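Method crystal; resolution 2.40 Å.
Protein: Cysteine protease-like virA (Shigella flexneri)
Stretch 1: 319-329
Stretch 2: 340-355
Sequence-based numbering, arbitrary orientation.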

# COMPACT_ATOMS: atom_id res chain seq x y z
N ASN A 319 6.86 2.78 9.44
CA ASN A 319 5.43 2.98 9.59
C ASN A 319 4.79 2.85 8.22
O ASN A 319 4.86 3.76 7.39
CB ASN A 319 5.16 4.36 10.20
CG ASN A 319 3.66 4.70 10.24
OD1 ASN A 319 2.80 3.82 10.24
ND2 ASN A 319 3.37 6.00 10.28
N LYS A 320 4.21 1.68 7.95
CA LYS A 320 3.50 1.48 6.71
C LYS A 320 2.16 2.23 6.72
O LYS A 320 1.30 1.99 7.56
CB LYS A 320 3.27 0.00 6.46
CG LYS A 320 2.60 -0.31 5.14
CD LYS A 320 2.44 -1.80 5.04
CE LYS A 320 1.75 -2.24 3.79
NZ LYS A 320 1.91 -3.73 3.66
N ILE A 321 2.00 3.15 5.78
CA ILE A 321 0.74 3.84 5.61
C ILE A 321 0.27 3.47 4.24
O ILE A 321 0.91 3.81 3.26
CB ILE A 321 0.92 5.36 5.69
CG1 ILE A 321 1.55 5.76 7.01
CG2 ILE A 321 -0.39 6.07 5.49
CD1 ILE A 321 1.76 7.24 7.14
N GLU A 322 -0.84 2.75 4.16
CA GLU A 322 -1.37 2.33 2.89
C GLU A 322 -2.70 3.02 2.56
O GLU A 322 -3.59 3.13 3.42
CB GLU A 322 -1.57 0.82 2.88
CG GLU A 322 -2.41 0.29 1.74
CD GLU A 322 -2.50 -1.22 1.78
OE1 GLU A 322 -2.04 -1.81 2.78
OE2 GLU A 322 -3.01 -1.83 0.83
N THR A 323 -2.82 3.49 1.32
CA THR A 323 -4.08 4.01 0.82
C THR A 323 -4.51 3.21 -0.39
O THR A 323 -3.73 3.00 -1.31
CB THR A 323 -3.96 5.45 0.38
OG1 THR A 323 -3.22 6.18 1.36
CG2 THR A 323 -5.36 6.06 0.19
N SER A 324 -5.77 2.77 -0.38
CA SER A 324 -6.36 2.06 -1.49
C SER A 324 -7.61 2.79 -1.99
O SER A 324 -8.35 3.39 -1.20
CB SER A 324 -6.75 0.66 -1.05
OG SER A 324 -7.80 0.76 -0.11
N TYR A 325 -7.86 2.68 -3.29
CA TYR A 325 -8.98 3.32 -3.95
C TYR A 325 -9.19 2.79 -5.37
O TYR A 325 -8.32 2.12 -5.95
CB TYR A 325 -8.74 4.82 -4.02
CG TYR A 325 -7.40 5.18 -4.59
CD1 TYR A 325 -7.24 5.45 -5.93
CD2 TYR A 325 -6.29 5.26 -3.77
CE1 TYR A 325 -6.00 5.79 -6.43
CE2 TYR A 325 -5.06 5.58 -4.26
CZ TYR A 325 -4.91 5.85 -5.58
OH TYR A 325 -3.65 6.19 -6.05
N LEU A 326 -10.34 3.15 -5.93
CA LEU A 326 -10.71 2.82 -7.29
C LEU A 326 -10.54 4.04 -8.20
O LEU A 326 -10.94 5.15 -7.84
CB LEU A 326 -12.19 2.44 -7.31
CG LEU A 326 -12.63 1.14 -7.96
CD1 LEU A 326 -11.98 -0.04 -7.25
CD2 LEU A 326 -14.14 1.06 -7.85
N VAL A 327 -9.97 3.84 -9.37
CA VAL A 327 -9.95 4.87 -10.39
C VAL A 327 -10.84 4.46 -11.56
O VAL A 327 -10.56 3.46 -12.24
CB VAL A 327 -8.53 5.12 -10.93
CG1 VAL A 327 -8.57 6.26 -11.95
CG2 VAL A 327 -7.56 5.40 -9.79
N HIS A 328 -11.91 5.23 -11.78
CA HIS A 328 -12.91 4.91 -12.80
C HIS A 328 -12.37 5.05 -14.24
O HIS A 328 -11.41 5.79 -14.50
CB HIS A 328 -14.19 5.75 -12.59
CG HIS A 328 -14.11 7.14 -13.13
ND1 HIS A 328 -13.91 8.25 -12.32
CD2 HIS A 328 -14.20 7.62 -14.39
CE1 HIS A 328 -13.87 9.34 -13.07
NE2 HIS A 328 -14.03 8.98 -14.33
N ALA A 329 -13.00 4.36 -15.17
CA ALA A 329 -12.54 4.26 -16.57
C ALA A 329 -12.28 5.57 -17.32
O ALA A 329 -11.37 5.65 -18.15
CB ALA A 329 -13.51 3.41 -17.36
N ASN A 340 -11.38 14.82 -8.42
CA ASN A 340 -12.78 14.46 -8.67
C ASN A 340 -12.99 12.94 -8.73
O ASN A 340 -13.99 12.44 -8.23
CB ASN A 340 -13.31 15.14 -9.93
CG ASN A 340 -13.77 16.57 -9.68
OD1 ASN A 340 -14.86 16.81 -9.13
ND2 ASN A 340 -12.96 17.53 -10.10
N ALA A 341 -12.05 12.21 -9.32
CA ALA A 341 -12.14 10.75 -9.40
C ALA A 341 -11.84 10.04 -8.06
O ALA A 341 -12.43 9.00 -7.77
CB ALA A 341 -11.25 10.20 -10.51
N ILE A 342 -10.95 10.63 -7.26
CA ILE A 342 -10.47 10.00 -6.02
C ILE A 342 -10.58 10.94 -4.81
O ILE A 342 -9.56 11.38 -4.29
CB ILE A 342 -8.98 9.58 -6.14
CG1 ILE A 342 -8.68 9.07 -7.56
CG2 ILE A 342 -8.63 8.54 -5.06
CD1 ILE A 342 -7.22 8.87 -7.85
N PRO A 343 -11.81 11.26 -4.39
CA PRO A 343 -12.07 12.11 -3.22
C PRO A 343 -11.67 11.36 -1.96
O PRO A 343 -11.72 10.14 -1.98
CB PRO A 343 -13.60 12.27 -3.24
CG PRO A 343 -14.09 11.05 -3.97
CD PRO A 343 -13.08 10.94 -5.09
N PRO A 344 -11.32 12.08 -0.88
CA PRO A 344 -11.00 11.48 0.43
C PRO A 344 -11.96 10.36 0.86
O PRO A 344 -11.49 9.30 1.32
CB PRO A 344 -11.12 12.68 1.39
CG PRO A 344 -10.75 13.84 0.55
CD PRO A 344 -11.19 13.55 -0.86
N GLU A 345 -13.26 10.58 0.72
CA GLU A 345 -14.27 9.60 1.10
C GLU A 345 -14.12 8.26 0.41
O GLU A 345 -14.55 7.24 0.94
CB GLU A 345 -15.68 10.16 0.85
CG GLU A 345 -15.78 11.02 -0.40
CD GLU A 345 -17.02 11.92 -0.42
OE1 GLU A 345 -18.15 11.38 -0.49
OE2 GLU A 345 -16.86 13.16 -0.37
N SER A 346 -13.54 8.23 -0.78
CA SER A 346 -13.36 6.94 -1.46
C SER A 346 -11.98 6.32 -1.28
O SER A 346 -11.70 5.26 -1.85
CB SER A 346 -13.75 7.03 -2.93
OG SER A 346 -13.53 8.33 -3.44
N ARG A 347 -11.12 6.95 -0.49
CA ARG A 347 -9.82 6.36 -0.18
C ARG A 347 -9.89 5.69 1.17
O ARG A 347 -10.43 6.26 2.12
CB ARG A 347 -8.70 7.39 -0.14
CG ARG A 347 -8.55 8.25 -1.35
CD ARG A 347 -7.58 9.34 -1.05
NE ARG A 347 -7.94 10.53 -1.78
CZ ARG A 347 -7.54 11.76 -1.47
NH1 ARG A 347 -6.74 11.96 -0.44
NH2 ARG A 347 -7.95 12.78 -2.21
N GLN A 348 -9.37 4.48 1.26
CA GLN A 348 -9.22 3.84 2.56
C GLN A 348 -7.77 3.86 3.01
O GLN A 348 -6.85 3.50 2.26
CB GLN A 348 -9.75 2.43 2.53
CG GLN A 348 -9.81 1.80 3.90
CD GLN A 348 -10.38 0.41 3.82
OE1 GLN A 348 -9.69 -0.53 3.43
NE2 GLN A 348 -11.67 0.27 4.18
N VAL A 349 -7.58 4.28 4.25
CA VAL A 349 -6.26 4.49 4.80
C VAL A 349 -6.05 3.53 5.96
O VAL A 349 -6.95 3.33 6.79
CB VAL A 349 -6.08 5.96 5.24
CG1 VAL A 349 -4.80 6.16 6.03
CG2 VAL A 349 -6.10 6.86 4.01
N SER A 350 -4.87 2.92 6.00
CA SER A 350 -4.54 1.95 7.04
C SER A 350 -3.09 2.11 7.47
O SER A 350 -2.28 2.61 6.71
CB SER A 350 -4.77 0.54 6.53
OG SER A 350 -3.92 0.29 5.42
N PHE A 351 -2.77 1.68 8.69
CA PHE A 351 -1.44 1.84 9.28
C PHE A 351 -0.88 0.54 9.82
O PHE A 351 -1.62 -0.32 10.28
CB PHE A 351 -1.49 2.81 10.45
CG PHE A 351 -1.44 4.24 10.07
CD1 PHE A 351 -2.48 4.82 9.35
CD2 PHE A 351 -0.38 5.04 10.46
CE1 PHE A 351 -2.44 6.15 9.00
CE2 PHE A 351 -0.34 6.38 10.13
CZ PHE A 351 -1.37 6.94 9.40
N ALA A 352 0.44 0.43 9.82
CA ALA A 352 1.10 -0.57 10.63
C ALA A 352 2.50 -0.08 11.00
O ALA A 352 3.13 0.68 10.27
CB ALA A 352 1.17 -1.94 9.91
N ILE A 353 2.97 -0.54 12.15
CA ILE A 353 4.35 -0.35 12.52
C ILE A 353 5.10 -1.68 12.39
O ILE A 353 4.62 -2.73 12.82
CB ILE A 353 4.49 0.23 13.94
CG1 ILE A 353 4.04 1.69 13.95
CG2 ILE A 353 5.93 0.19 14.41
CD1 ILE A 353 4.01 2.31 15.33
N ILE A 354 6.26 -1.61 11.75
CA ILE A 354 7.13 -2.76 11.57
C ILE A 354 8.43 -2.46 12.31
O ILE A 354 9.09 -1.46 12.05
CB ILE A 354 7.40 -3.04 10.08
CG1 ILE A 354 6.09 -3.46 9.37
CG2 ILE A 354 8.44 -4.12 9.91
CD1 ILE A 354 5.20 -2.30 8.97
N SER A 355 8.76 -3.32 13.27
CA SER A 355 9.92 -3.11 14.13
C SER A 355 10.99 -4.17 13.93
O SER A 355 10.66 -5.36 13.74
CB SER A 355 9.48 -3.11 15.60
OG SER A 355 10.60 -3.04 16.46
O HOH W 1 -13.01 6.99 -9.55

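The most unusual feature of this contact is the change of pairing at its far end: an antiparallel ladder between residues 319-324 and 348-353 gives way, beyond Tyr 325, to a junction in which a single water replaces direct backbone hydrogen bonds. Water 1 donates to Leu 326 O at 3.3 Å and to Ala 341 O at 2.7 Å, and it accepts from His 328 N at 3.0 Å. The two carbonyl atoms, Leu 326 O and Ala 341 O, lie 4.1 Å apart; both are acceptors, so a donor such as this water is needed to link them. The His 328 ring also reaches back here, with CE1 3.8 Å from Ala 341 CB.

The strand axes run at 160° and approach to 4.6 Å, and hydrogen-bonded pairs alternate with non-hydrogen-bonded ones. Ser 324 N to Gln 348 O and Gln 348 N to Ser 324 O are both 2.9 Å, with angles at hydrogen of 161° and 170°. Glu 322 N to Ser 350 O and Ser 350 N to Glu 322 O repeat the 2.9 Å distance at 161° and 151°. The Lys 320 pair is less even: Ala 352 N donates to Lys 320 O at 2.9 Å and 151°, whereas the return bond from Lys 320 N to Ala 352 O, at 2.7 Å, is weak because its angle falls to 127°. Between these rungs the same carbonyls receive CA-H...O contacts, as from Thr 323 CA to Gln 348 O (3.2 Å, 152°) and Phe 351 CA to Lys 320 O (3.2 Å, 145°).

Side chains alternate between the faces. On the face carrying Ile 321, Thr 323, Val 349 and Phe 351, Ile 321 CG1 sits over the Phe 351 ring, 4.0 Å from its centroid and 24° off the normal, a CH-pi arrangement. On the other face, Lys 320 CB meets Ile 354 CD1 at 3.9 Å, while the extended all-t lysine chain leads its amine away to a partner elsewhere in the structure.

Past the ladder, Ile 342 becomes an apolar contact point. Its CG2 lies over one face of the Tyr 325 ring, 3.9 Å from the centroid and 30° off the normal, and its CD1 is 4.0 Å from Val 327 CG2. The backbone of Ile 342 is held in turn by Arg 347, whose NE and NH2 donate to Ile 342 O at 3.1 and 3.0 Å.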